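Local atomic coordinates of phosphate-binding protein PstS (Borrelia burgdorferi, PDB entry 4N13), a protein that binds inorganic phosphate with micromolar affinity as the solute-binding lipoprotein of the PstSACB ABC transporter, which imports phosphate into the cell. Residues F91-I102 with G199-Y209; A126-D134 with F160-N170. One frame throughout, in Å; residues are numbered along the deposited sequence. Where two conformers were deposited one is given.

Contact 1: residues F91-I102 with G199-Y209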
loop_
_atom_site.group_PDB
_atom_site.type_symbol
_atom_site.label_atom_id
_atom_site.label_comp_id
_atom_site.label_asym_id
_atom_site.label_seq_id
_atom_site.Cartn_x
_atom_site.Cartn_y
_atom_site.Cartn_z
ATOM N N PHE A 91 -4.065 9.495 -6.234
ATOM C CA PHE A 91 -4.743 9.682 -7.505
ATOM C C PHE A 91 -4.370 11.027 -8.113
ATOM O O PHE A 91 -4.430 12.069 -7.445
ATOM C CB PHE A 91 -6.247 9.539 -7.309
ATOM C CG PHE A 91 -6.653 8.100 -7.168
ATOM C CD1 PHE A 91 -7.070 7.389 -8.280
ATOM C CD2 PHE A 91 -6.514 7.424 -5.975
ATOM C CE1 PHE A 91 -7.403 6.039 -8.193
ATOM C CE2 PHE A 91 -6.842 6.057 -5.889
ATOM C CZ PHE A 91 -7.293 5.399 -7.002
ATOM N N ILE A 92 -3.970 10.986 -9.370
ATOM C CA ILE A 92 -3.551 12.167 -10.099
ATOM C C ILE A 92 -4.462 12.385 -11.294
ATOM O O ILE A 92 -4.995 11.428 -11.883
ATOM C CB ILE A 92 -2.083 12.093 -10.566
ATOM C CG1 ILE A 92 -1.792 10.825 -11.356
ATOM C CG2 ILE A 92 -1.158 12.176 -9.344
ATOM C CD1 ILE A 92 -0.471 10.868 -12.082
ATOM N N THR A 93 -4.662 13.658 -11.640
ATOM C CA THR A 93 -5.486 13.997 -12.781
ATOM C C THR A 93 -4.786 14.993 -13.661
ATOM O O THR A 93 -3.858 15.705 -13.253
ATOM C CB THR A 93 -6.867 14.580 -12.381
ATOM O OG1 THR A 93 -6.716 15.901 -11.876
ATOM C CG2 THR A 93 -7.571 13.717 -11.358
ATOM N N SER A 94 -5.275 15.091 -14.887
ATOM C CA SER A 94 -4.843 16.188 -15.735
ATOM C C SER A 94 -5.307 17.533 -15.151
ATOM O O SER A 94 -6.261 17.588 -14.395
ATOM C CB SER A 94 -5.310 15.964 -17.155
ATOM O OG SER A 94 -6.675 15.703 -17.185
ATOM N N PRO A 95 -4.582 18.611 -15.459
ATOM C CA PRO A 95 -4.812 19.829 -14.676
ATOM C C PRO A 95 -6.021 20.673 -15.077
ATOM O O PRO A 95 -6.295 21.662 -14.420
ATOM C CB PRO A 95 -3.511 20.624 -14.871
ATOM C CG PRO A 95 -2.947 20.126 -16.160
ATOM C CD PRO A 95 -3.348 18.680 -16.258
ATOM N N GLU A 96 -6.700 20.296 -16.154
ATOM C CA GLU A 96 -7.830 21.078 -16.632
ATOM C C GLU A 96 -9.137 20.644 -15.977
ATOM O O GLU A 96 -10.123 21.380 -16.028
ATOM C CB GLU A 96 -7.921 21.050 -18.165
ATOM C CG GLU A 96 -8.730 19.910 -18.768
ATOM C CD GLU A 96 -8.017 18.567 -18.726
ATOM O OE1 GLU A 96 -7.898 17.922 -19.793
ATOM O OE2 GLU A 96 -7.607 18.136 -17.628
ATOM N N ILE A 97 -9.144 19.481 -15.326
ATOM C CA ILE A 97 -10.290 19.125 -14.496
ATOM C C ILE A 97 -10.118 19.880 -13.180
ATOM O O ILE A 97 -9.087 19.768 -12.511
ATOM C CB ILE A 97 -10.473 17.584 -14.253
ATOM C CG1 ILE A 97 -9.987 17.169 -12.859
ATOM C CG2 ILE A 97 -9.823 16.758 -15.358
ATOM C CD1 ILE A 97 -10.276 15.716 -12.524
ATOM N N LYS A 98 -11.124 20.668 -12.826
ATOM C CA LYS A 98 -11.011 21.566 -11.686
ATOM C C LYS A 98 -11.348 20.883 -10.370
ATOM O O LYS A 98 -11.161 21.464 -9.299
ATOM C CB LYS A 98 -11.902 22.790 -11.885
ATOM C CG LYS A 98 -13.283 22.476 -12.436
ATOM C CD LYS A 98 -14.201 23.692 -12.362
ATOM C CE LYS A 98 -13.582 24.907 -13.043
ATOM N NZ LYS A 98 -14.445 26.115 -12.930
ATOM N N ILE A 99 -11.829 19.646 -10.438
ATOM C CA ILE A 99 -12.178 18.923 -9.212
ATOM C C ILE A 99 -10.890 18.675 -8.423
ATOM O O ILE A 99 -9.848 18.331 -8.989
ATOM C CB ILE A 99 -12.896 17.587 -9.495
ATOM C CG1 ILE A 99 -11.925 16.569 -10.078
ATOM C CG2 ILE A 99 -14.115 17.775 -10.395
ATOM C CD1 ILE A 99 -11.516 15.525 -9.081
ATOM N N THR A 100 -10.964 18.887 -7.118
ATOM C CA THR A 100 -9.806 18.747 -6.242
ATOM C C THR A 100 -9.949 17.628 -5.214
ATOM O O THR A 100 -8.959 17.194 -4.642
ATOM C CB THR A 100 -9.529 20.060 -5.484
ATOM O OG1 THR A 100 -10.614 20.351 -4.603
ATOM C CG2 THR A 100 -9.379 21.211 -6.453
ATOM N N ASN A 101 -11.178 17.171 -5.018
ATOM C CA ASN A 101 -11.529 16.214 -3.990
ATOM C C ASN A 101 -12.514 15.184 -4.504
ATOM O O ASN A 101 -13.333 15.492 -5.366
ATOM C CB ASN A 101 -12.194 16.942 -2.822
ATOM C CG ASN A 101 -12.577 16.001 -1.691
ATOM O OD1 ASN A 101 -11.719 15.366 -1.074
ATOM N ND2 ASN A 101 -13.878 15.872 -1.432
ATOM N N ILE A 102 -12.454 13.980 -3.952
ATOM C CA ILE A 102 -13.397 12.943 -4.314
ATOM C C ILE A 102 -13.592 12.040 -3.108
ATOM O O ILE A 102 -12.673 11.827 -2.322
ATOM C CB ILE A 102 -12.909 12.150 -5.553
ATOM C CG1 ILE A 102 -14.040 11.302 -6.125
ATOM C CG2 ILE A 102 -11.663 11.342 -5.236
ATOM C CD1 ILE A 102 -13.831 10.918 -7.524
ATOM N N GLY A 199 3.350 18.939 -13.449
ATOM C CA GLY A 199 2.221 19.843 -13.521
ATOM C C GLY A 199 0.863 19.179 -13.369
ATOM O O GLY A 199 -0.154 19.758 -13.747
ATOM N N LEU A 200 0.827 18.002 -12.752
ATOM C CA LEU A 200 -0.433 17.299 -12.562
ATOM C C LEU A 200 -1.035 17.667 -11.225
ATOM O O LEU A 200 -0.442 18.428 -10.481
ATOM C CB LEU A 200 -0.236 15.790 -12.696
ATOM C CG LEU A 200 0.447 15.408 -14.010
ATOM C CD1 LEU A 200 0.657 13.887 -14.047
ATOM C CD2 LEU A 200 -0.320 15.896 -15.244
ATOM N N ASN A 201 -2.253 17.207 -10.963
ATOM C CA ASN A 201 -2.931 17.478 -9.701
ATOM C C ASN A 201 -3.174 16.208 -8.911
ATOM O O ASN A 201 -3.715 15.269 -9.448
ATOM C CB ASN A 201 -4.277 18.165 -9.941
ATOM C CG ASN A 201 -4.792 18.868 -8.674
ATOM O OD1 ASN A 201 -4.165 19.799 -8.174
ATOM N ND2 ASN A 201 -5.868 18.360 -8.109
ATOM N N ILE A 202 -2.805 16.212 -7.632
ATOM C CA ILE A 202 -3.087 15.106 -6.729
ATOM C C ILE A 202 -4.401 15.384 -6.012
ATOM O O ILE A 202 -4.568 16.430 -5.387
ATOM C CB ILE A 202 -1.977 14.965 -5.675
ATOM C CG1 ILE A 202 -0.632 14.679 -6.352
ATOM C CG2 ILE A 202 -2.332 13.854 -4.683
ATOM C CD1 ILE A 202 0.571 14.892 -5.476
ATOM N N LEU A 203 -5.333 14.443 -6.080
ATOM C CA LEU A 203 -6.624 14.596 -5.438
ATOM C C LEU A 203 -6.549 14.360 -3.940
ATOM O O LEU A 203 -5.844 13.466 -3.465
ATOM C CB LEU A 203 -7.630 13.599 -6.015
ATOM C CG LEU A 203 -8.038 13.804 -7.460
ATOM C CD1 LEU A 203 -8.935 12.679 -7.925
ATOM C CD2 LEU A 203 -8.687 15.165 -7.692
ATOM N N SER A 204 -7.332 15.116 -3.188
ATOM C CA SER A 204 -7.680 14.674 -1.838
ATOM C C SER A 204 -8.777 13.624 -1.929
ATOM O O SER A 204 -9.585 13.615 -2.880
ATOM C CB SER A 204 -8.106 15.854 -0.949
ATOM O OG SER A 204 -9.247 16.533 -1.438
ATOM N N VAL A 205 -8.776 12.715 -0.961
ATOM C CA VAL A 205 -9.756 11.635 -0.888
ATOM C C VAL A 205 -10.467 11.771 0.452
ATOM O O VAL A 205 -9.828 11.834 1.507
ATOM C CB VAL A 205 -9.074 10.254 -1.013
ATOM C CG1 VAL A 205 -10.093 9.128 -0.888
ATOM C CG2 VAL A 205 -8.353 10.148 -2.339
ATOM N N ASN A 206 -11.786 11.887 0.419
ATOM C CA ASN A 206 -12.573 12.145 1.638
ATOM C C ASN A 206 -12.013 13.397 2.328
ATOM O O ASN A 206 -11.832 13.411 3.549
ATOM C CB ASN A 206 -12.554 10.974 2.628
ATOM C CG ASN A 206 -12.969 9.672 2.024
ATOM O OD1 ASN A 206 -13.736 9.612 1.072
ATOM N ND2 ASN A 206 -12.524 8.598 2.649
ATOM N N SER A 207 -11.721 14.430 1.536
ATOM C CA SER A 207 -11.234 15.709 2.049
ATOM C C SER A 207 -9.889 15.614 2.738
ATOM O O SER A 207 -9.523 16.505 3.489
ATOM C CB SER A 207 -12.264 16.364 2.965
ATOM O OG SER A 207 -13.430 16.681 2.236
ATOM N N THR A 208 -9.128 14.590 2.396
ATOM C CA THR A 208 -7.859 14.318 3.043
ATOM C C THR A 208 -6.739 14.181 2.018
ATOM O O THR A 208 -6.815 13.342 1.126
ATOM C CB THR A 208 -7.926 13.015 3.862
ATOM O OG1 THR A 208 -9.087 13.015 4.693
ATOM C CG2 THR A 208 -6.671 12.831 4.711
ATOM N N TYR A 209 -5.704 15.006 2.141
ATOM C CA TYR A 209 -4.517 14.827 1.334
ATOM C C TYR A 209 -3.629 13.774 1.956
ATOM O O TYR A 209 -3.564 13.669 3.184
ATOM C CB TYR A 209 -3.757 16.144 1.187
ATOM C CG TYR A 209 -4.428 17.061 0.196
ATOM C CD1 TYR A 209 -4.347 16.817 -1.174
ATOM C CD2 TYR A 209 -5.176 18.146 0.622
ATOM C CE1 TYR A 209 -4.974 17.626 -2.077
ATOM C CE2 TYR A 209 -5.798 18.975 -0.279
ATOM C CZ TYR A 209 -5.689 18.716 -1.637
ATOM O OH TYR A 209 -6.305 19.535 -2.569
HETATM O O HOH W 1 -4.883 10.847 -3.881
HETATM O O HOH W 2 -6.568 18.311 -5.110
#

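Contact 2: residues A126-D134 with F160-N170. With SO4 (sulfate ion), chain C; EDO (1,2-ethanediol), chain F; SO4 (sulfate ion), chain B.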
loop_
_atom_site.group_PDB
_atom_site.type_symbol
_atom_site.label_atom_id
_atom_site.label_comp_id
_atom_site.label_asym_id
_atom_site.label_seq_id
_atom_site.Cartn_x
_atom_site.Cartn_y
_atom_site.Cartn_z
ATOM N N ALA A 126 -17.258 16.316 -19.596
ATOM C CA ALA A 126 -16.087 15.729 -20.228
ATOM C C ALA A 126 -16.016 14.266 -19.854
ATOM O O ALA A 126 -16.089 13.919 -18.686
ATOM C CB ALA A 126 -14.828 16.441 -19.784
ATOM N N LYS A 127 -15.889 13.409 -20.858
ATOM C CA LYS A 127 -15.729 11.986 -20.633
ATOM C C LYS A 127 -14.446 11.771 -19.825
ATOM O O LYS A 127 -13.445 12.461 -20.019
ATOM C CB LYS A 127 -15.651 11.265 -21.974
ATOM C CG LYS A 127 -15.474 9.767 -21.901
ATOM C CD LYS A 127 -16.810 9.068 -21.690
ATOM C CE LYS A 127 -16.661 7.558 -21.694
ATOM N NZ LYS A 127 -17.956 6.888 -21.497
ATOM N N ILE A 128 -14.490 10.834 -18.885
ATOM C CA ILE A 128 -13.323 10.502 -18.071
ATOM C C ILE A 128 -12.448 9.508 -18.830
ATOM O O ILE A 128 -12.913 8.434 -19.225
ATOM C CB ILE A 128 -13.747 9.859 -16.738
ATOM C CG1 ILE A 128 -14.630 10.824 -15.948
ATOM C CG2 ILE A 128 -12.521 9.437 -15.933
ATOM C CD1 ILE A 128 -15.122 10.287 -14.616
ATOM N N ASN A 129 -11.176 9.851 -18.989
ATOM C CA ASN A 129 -10.182 8.921 -19.487
ATOM C C ASN A 129 -9.453 8.302 -18.301
ATOM O O ASN A 129 -8.588 8.921 -17.678
ATOM C CB ASN A 129 -9.212 9.637 -20.419
ATOM C CG ASN A 129 -9.811 9.897 -21.756
ATOM O OD1 ASN A 129 -10.380 8.991 -22.369
ATOM N ND2 ASN A 129 -9.705 11.132 -22.232
ATOM N N PHE A 130 -9.849 7.089 -17.965
ATOM C CA PHE A 130 -9.274 6.354 -16.852
ATOM C C PHE A 130 -8.018 5.632 -17.306
ATOM O O PHE A 130 -8.062 4.819 -18.240
ATOM C CB PHE A 130 -10.307 5.354 -16.333
ATOM C CG PHE A 130 -9.760 4.346 -15.374
ATOM C CD1 PHE A 130 -8.928 4.735 -14.331
ATOM C CD2 PHE A 130 -10.116 3.006 -15.489
ATOM C CE1 PHE A 130 -8.432 3.787 -13.438
ATOM C CE2 PHE A 130 -9.640 2.062 -14.580
ATOM C CZ PHE A 130 -8.801 2.455 -13.559
ATOM N N ILE A 131 -6.904 5.910 -16.628
ATOM C CA ILE A 131 -5.613 5.281 -16.894
ATOM C C ILE A 131 -5.410 4.249 -15.795
ATOM O O ILE A 131 -5.366 4.590 -14.614
ATOM C CB ILE A 131 -4.495 6.315 -16.856
ATOM C CG1 ILE A 131 -4.739 7.382 -17.944
ATOM C CG2 ILE A 131 -3.146 5.650 -17.036
ATOM C CD1 ILE A 131 -3.954 8.674 -17.719
ATOM N N ASN A 132 -5.369 2.979 -16.182
ATOM C CA ASN A 132 -5.222 1.880 -15.246
ATOM C C ASN A 132 -3.835 1.273 -15.342
ATOM O O ASN A 132 -3.120 1.480 -16.313
ATOM C CB ASN A 132 -6.277 0.809 -15.528
ATOM C CG ASN A 132 -6.613 -0.038 -14.305
ATOM O OD1 ASN A 132 -6.122 0.191 -13.215
ATOM N ND2 ASN A 132 -7.465 -1.036 -14.499
ATOM N N ARG A 133 -3.447 0.556 -14.303
ATOM C CA ARG A 133 -2.243 -0.254 -14.329
ATOM C C ARG A 133 -2.525 -1.659 -14.851
ATOM O O ARG A 133 -3.657 -2.119 -14.873
ATOM C CB ARG A 133 -1.605 -0.324 -12.928
ATOM C CG ARG A 133 -0.964 0.966 -12.505
ATOM C CD ARG A 133 0.233 1.362 -13.387
ATOM N NE ARG A 133 1.168 0.258 -13.533
ATOM C CZ ARG A 133 2.072 -0.106 -12.630
ATOM N NH1 ARG A 133 2.228 0.568 -11.509
ATOM N NH2 ARG A 133 2.831 -1.159 -12.843
ATOM N N ASP A 134 -1.459 -2.325 -15.270
ATOM C CA ASP A 134 -1.524 -3.707 -15.716
ATOM C C ASP A 134 -1.929 -4.620 -14.554
ATOM O O ASP A 134 -1.560 -4.391 -13.399
ATOM C CB ASP A 134 -0.166 -4.111 -16.290
ATOM C CG ASP A 134 0.951 -3.979 -15.287
ATOM O OD1 ASP A 134 1.275 -2.841 -14.870
ATOM O OD2 ASP A 134 1.511 -5.038 -14.921
ATOM N N PHE A 160 -12.596 -3.526 -12.581
ATOM C CA PHE A 160 -12.225 -2.268 -13.201
ATOM C C PHE A 160 -12.983 -2.064 -14.520
ATOM O O PHE A 160 -13.248 -3.014 -15.266
ATOM C CB PHE A 160 -10.725 -2.243 -13.501
ATOM C CG PHE A 160 -9.837 -1.972 -12.307
ATOM C CD1 PHE A 160 -9.741 -0.719 -11.756
ATOM C CD2 PHE A 160 -9.062 -2.986 -11.780
ATOM C CE1 PHE A 160 -8.886 -0.481 -10.695
ATOM C CE2 PHE A 160 -8.211 -2.745 -10.732
ATOM C CZ PHE A 160 -8.119 -1.482 -10.197
ATOM N N ARG A 161 -13.315 -0.802 -14.789
ATOM C CA ARG A 161 -13.789 -0.349 -16.094
ATOM C C ARG A 161 -12.905 -0.989 -17.145
ATOM O O ARG A 161 -11.690 -0.896 -17.075
ATOM C CB ARG A 161 -13.710 1.184 -16.150
ATOM C CG ARG A 161 -14.163 1.787 -17.438
ATOM C CD ARG A 161 -14.115 3.296 -17.376
ATOM N NE ARG A 161 -14.269 3.827 -18.727
ATOM C CZ ARG A 161 -14.170 5.113 -19.062
ATOM N NH1 ARG A 161 -13.933 6.026 -18.131
ATOM N NH2 ARG A 161 -14.284 5.476 -20.338
ATOM N N GLN A 162 -13.515 -1.663 -18.110
ATOM C CA GLN A 162 -12.762 -2.528 -19.013
ATOM C C GLN A 162 -12.030 -1.778 -20.120
ATOM O O GLN A 162 -11.056 -2.293 -20.664
ATOM C CB GLN A 162 -13.669 -3.621 -19.588
ATOM C CG GLN A 162 -14.073 -4.669 -18.556
ATOM C CD GLN A 162 -12.871 -5.390 -17.943
ATOM O OE1 GLN A 162 -12.192 -6.183 -18.610
ATOM N NE2 GLN A 162 -12.610 -5.126 -16.666
ATOM N N ASP A 163 -12.472 -0.560 -20.438
ATOM C CA ASP A 163 -11.801 0.236 -21.450
ATOM C C ASP A 163 -10.841 1.269 -20.855
ATOM O O ASP A 163 -10.626 2.327 -21.443
ATOM C CB ASP A 163 -12.812 0.920 -22.382
ATOM C CG ASP A 163 -13.696 1.914 -21.668
ATOM O OD1 ASP A 163 -14.045 1.662 -20.500
ATOM O OD2 ASP A 163 -14.050 2.953 -22.276
ATOM N N GLY A 164 -10.233 0.962 -19.719
ATOM C CA GLY A 164 -9.159 1.797 -19.212
ATOM C C GLY A 164 -7.932 1.765 -20.114
ATOM O O GLY A 164 -7.723 0.806 -20.860
ATOM N N ILE A 165 -7.132 2.832 -20.062
ATOM C CA ILE A 165 -5.895 2.935 -20.851
ATOM C C ILE A 165 -4.830 2.316 -19.946
ATOM O O ILE A 165 -4.495 2.874 -18.874
ATOM C CB ILE A 165 -5.559 4.414 -21.115
ATOM C CG1 ILE A 165 -6.584 5.069 -22.045
ATOM C CG2 ILE A 165 -4.129 4.537 -21.650
ATOM C CD1 ILE A 165 -6.549 6.582 -22.010
ATOM N N VAL A 166 -4.281 1.171 -20.336
ATOM C CA VAL A 166 -3.458 0.395 -19.425
ATOM C C VAL A 166 -1.982 0.712 -19.619
ATOM O O VAL A 166 -1.482 0.653 -20.735
ATOM C CB VAL A 166 -3.699 -1.119 -19.612
ATOM C CG1 VAL A 166 -2.795 -1.934 -18.680
ATOM C CG2 VAL A 166 -5.175 -1.467 -19.404
ATOM N N VAL A 167 -1.277 1.033 -18.536
ATOM C CA VAL A 167 0.154 1.286 -18.585
ATOM C C VAL A 167 0.891 0.459 -17.529
ATOM O O VAL A 167 0.275 -0.052 -16.586
ATOM C CB VAL A 167 0.482 2.791 -18.439
ATOM C CG1 VAL A 167 -0.219 3.594 -19.522
ATOM C CG2 VAL A 167 0.101 3.301 -17.055
ATOM N N LYS A 168 2.207 0.334 -17.674
ATOM C CA LYS A 168 2.951 -0.705 -16.964
ATOM C C LYS A 168 3.937 -0.209 -15.907
ATOM O O LYS A 168 4.786 -0.957 -15.438
ATOM C CB LYS A 168 3.681 -1.592 -17.974
ATOM C CG LYS A 168 2.712 -2.413 -18.830
ATOM C CD LYS A 168 3.390 -3.466 -19.673
ATOM C CE LYS A 168 3.557 -3.012 -21.105
ATOM N NZ LYS A 168 3.798 -4.159 -22.036
ATOM N N SER A 169 3.807 1.050 -15.520
ATOM C CA SER A 169 4.662 1.605 -14.488
ATOM C C SER A 169 4.072 2.886 -13.905
ATOM O O SER A 169 3.228 3.542 -14.537
ATOM C CB SER A 169 6.047 1.950 -15.047
ATOM O OG SER A 169 5.925 2.963 -16.038
ATOM N N ASN A 170 4.546 3.262 -12.724
ATOM C CA ASN A 170 4.182 4.538 -12.126
ATOM C C ASN A 170 4.576 5.711 -13.007
ATOM O O ASN A 170 3.784 6.629 -13.200
ATOM C CB ASN A 170 4.829 4.695 -10.744
ATOM C CG ASN A 170 4.163 3.820 -9.705
ATOM O OD1 ASN A 170 3.051 4.105 -9.270
ATOM N ND2 ASN A 170 4.821 2.738 -9.323
HETATM S S SO4 C . 5.071 1.382 -19.706
HETATM O O1 SO4 C . 3.601 1.407 -19.908
HETATM O O2 SO4 C . 5.672 2.536 -20.331
HETATM O O3 SO4 C . 5.422 1.435 -18.286
HETATM O O4 SO4 C . 5.621 0.160 -20.339
HETATM C C1 EDO F . -8.825 -3.358 -17.259
HETATM O O1 EDO F . -8.238 -3.520 -15.960
HETATM C C2 EDO F . -8.532 -1.982 -17.854
HETATM O O2 EDO F . -9.000 -0.935 -16.998
HETATM S S SO4 B . 4.126 -1.616 -9.160
HETATM O O1 SO4 B . 3.642 -0.240 -9.231
HETATM O O2 SO4 B . 5.377 -1.565 -8.422
HETATM O O3 SO4 B . 3.142 -2.390 -8.432
HETATM O O4 SO4 B . 4.307 -2.068 -10.522
HETATM O O HOH W 3 -10.973 5.221 -19.918
HETATM O O HOH W 4 0.795 2.880 -10.423
#

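Contact 1: residues F91-I102 with G199-Y209
Leu203 lays its CD1 methyl against Thr93, 3.8 Å from CG2, the two side chains meeting at about a right angle, and CB of Phe91 and CG2 of Ile102 touch the same methyl. Leu203 thus sits between two neighbours: residues 201-203 pair antiparallel with the end of strand 80-93, and residues 204-206 bond in parallel register to strand 101-102. In the antiparallel pairing Thr93 and Asn201 form a hydrogen-bonded pair, with Thr93 OG1 beside Asn201 CB, and Leu203 N bonds Phe91 O almost straight at 2.9 Å (169° at the hydrogen). On the face of Ile92 and Ile202, Ile92 CG2 rests 3.9 Å from Ile202 CG1, while Ile92 CD1 reaches Leu200 CD1.

In the parallel pairing, Asn101 does the side-chain work. Its CG stands anti to the backbone N (chi1 -179°), which brings OD1 to Ser204 and the type I' turn Val205-Thr208. OD1 accepts twice, from Ser204 OG at 2.8 Å and from Ser207 N at 2.8 Å, both donors somewhat tilted from the amide carbonyl plane; the side chain thereby ties strand 101-102 to the turn that follows strand 201-205. The Tyr209 ring closes over Ser204, whose CB lies 3.6 Å above the ring centre. One water joins Thr100 O, Asn201 ND2, Ile202 O and Tyr209 OH, linking the two segments beside strand 101-102.

The contact illustrates how one strand can serve two partners: 201-205 lies between them, antiparallel to 80-93 along one edge and parallel to 101-102 along the other. Helices 170-179 and 192-197 cover the face of Ile92, helix 104-111 packs on Phe91 and Ile102, and strand 183-188 continues the sheet beyond strand 80-93.

Contact 2: residues A126-D134 with F160-N170
Phe130 and Phe160 meet where a beta-alpha-beta unit closes: strand 129-133 runs parallel to strand 165-167, with helix 138-151 in the connection between them. The backbone bonds are those of a parallel ladder, from Phe130 O to Ile165 N (2.9 Å) and on through Asn132 to Val167 N.

Among the aromatic and apolar contacts, Phe160 brings CD1 to the edge of the Phe130 ring, 3.8 Å from CZ. The amide nitrogen ND2 of Asn132 lies over one face of the Phe160 ring, 3.4 Å above its plane and offset toward the rim, while also donating to an ethanediol. Asn132 OD1 bonds Tyr186. On the other face of the strand pair, Ile131 CG2 touches Val167 CG2.

Charged groups mark both ends. Arg161 runs out straight, chi1 to chi3 all near 180°, and this extension sets NH1 2.8 Å from Ile128 O, above the carbonyl plane. Its NE and NH2 grip both carboxylate oxygens of Asp163 side-on, which fixes the guanidinium's rotation.

At the far end Arg133 kinks twice along its chain (chi2 -64°, chi3 -50°), bringing NE to Val167 O at the guanidinium edge; NH2 forms a salt bridge with Asp134 OD1 (3.1 Å). Ser169 N lies over one guanidinium face. Lys168 N and Ser169 OG hold the chain C sulfate. The chain B sulfate, probably from the crystallisation liquor, lies near Ser137, a phosphate-binding residue by similarity, consistent with an anion site. Arg133 NH1 donates to its O1 at 2.8 Å and NH2 to its O4 at 2.9 Å.

Overall arrangement
Both contacts are partly buried, lie equally far from the centre of the chain and belong to one sheet, yet they do different jobs in it. Contact 1 joins strand 201-205 to strands 80-93 and 101-102, and mixes antiparallel with parallel pairing; contact 2 is a purely parallel pair from one beta-alpha-beta unit. Strand 183-188 pairs with both 80-93 and 129-133 and so links the two, whose nearest atoms are about 6 Å apart. In chemistry, contact 1 relies on leucine and isoleucine packing with neutral amide and hydroxyl bonds, whereas contact 2 adds arginines, carboxylates and bound sulfate, in keeping with its place beside the predicted phosphate site.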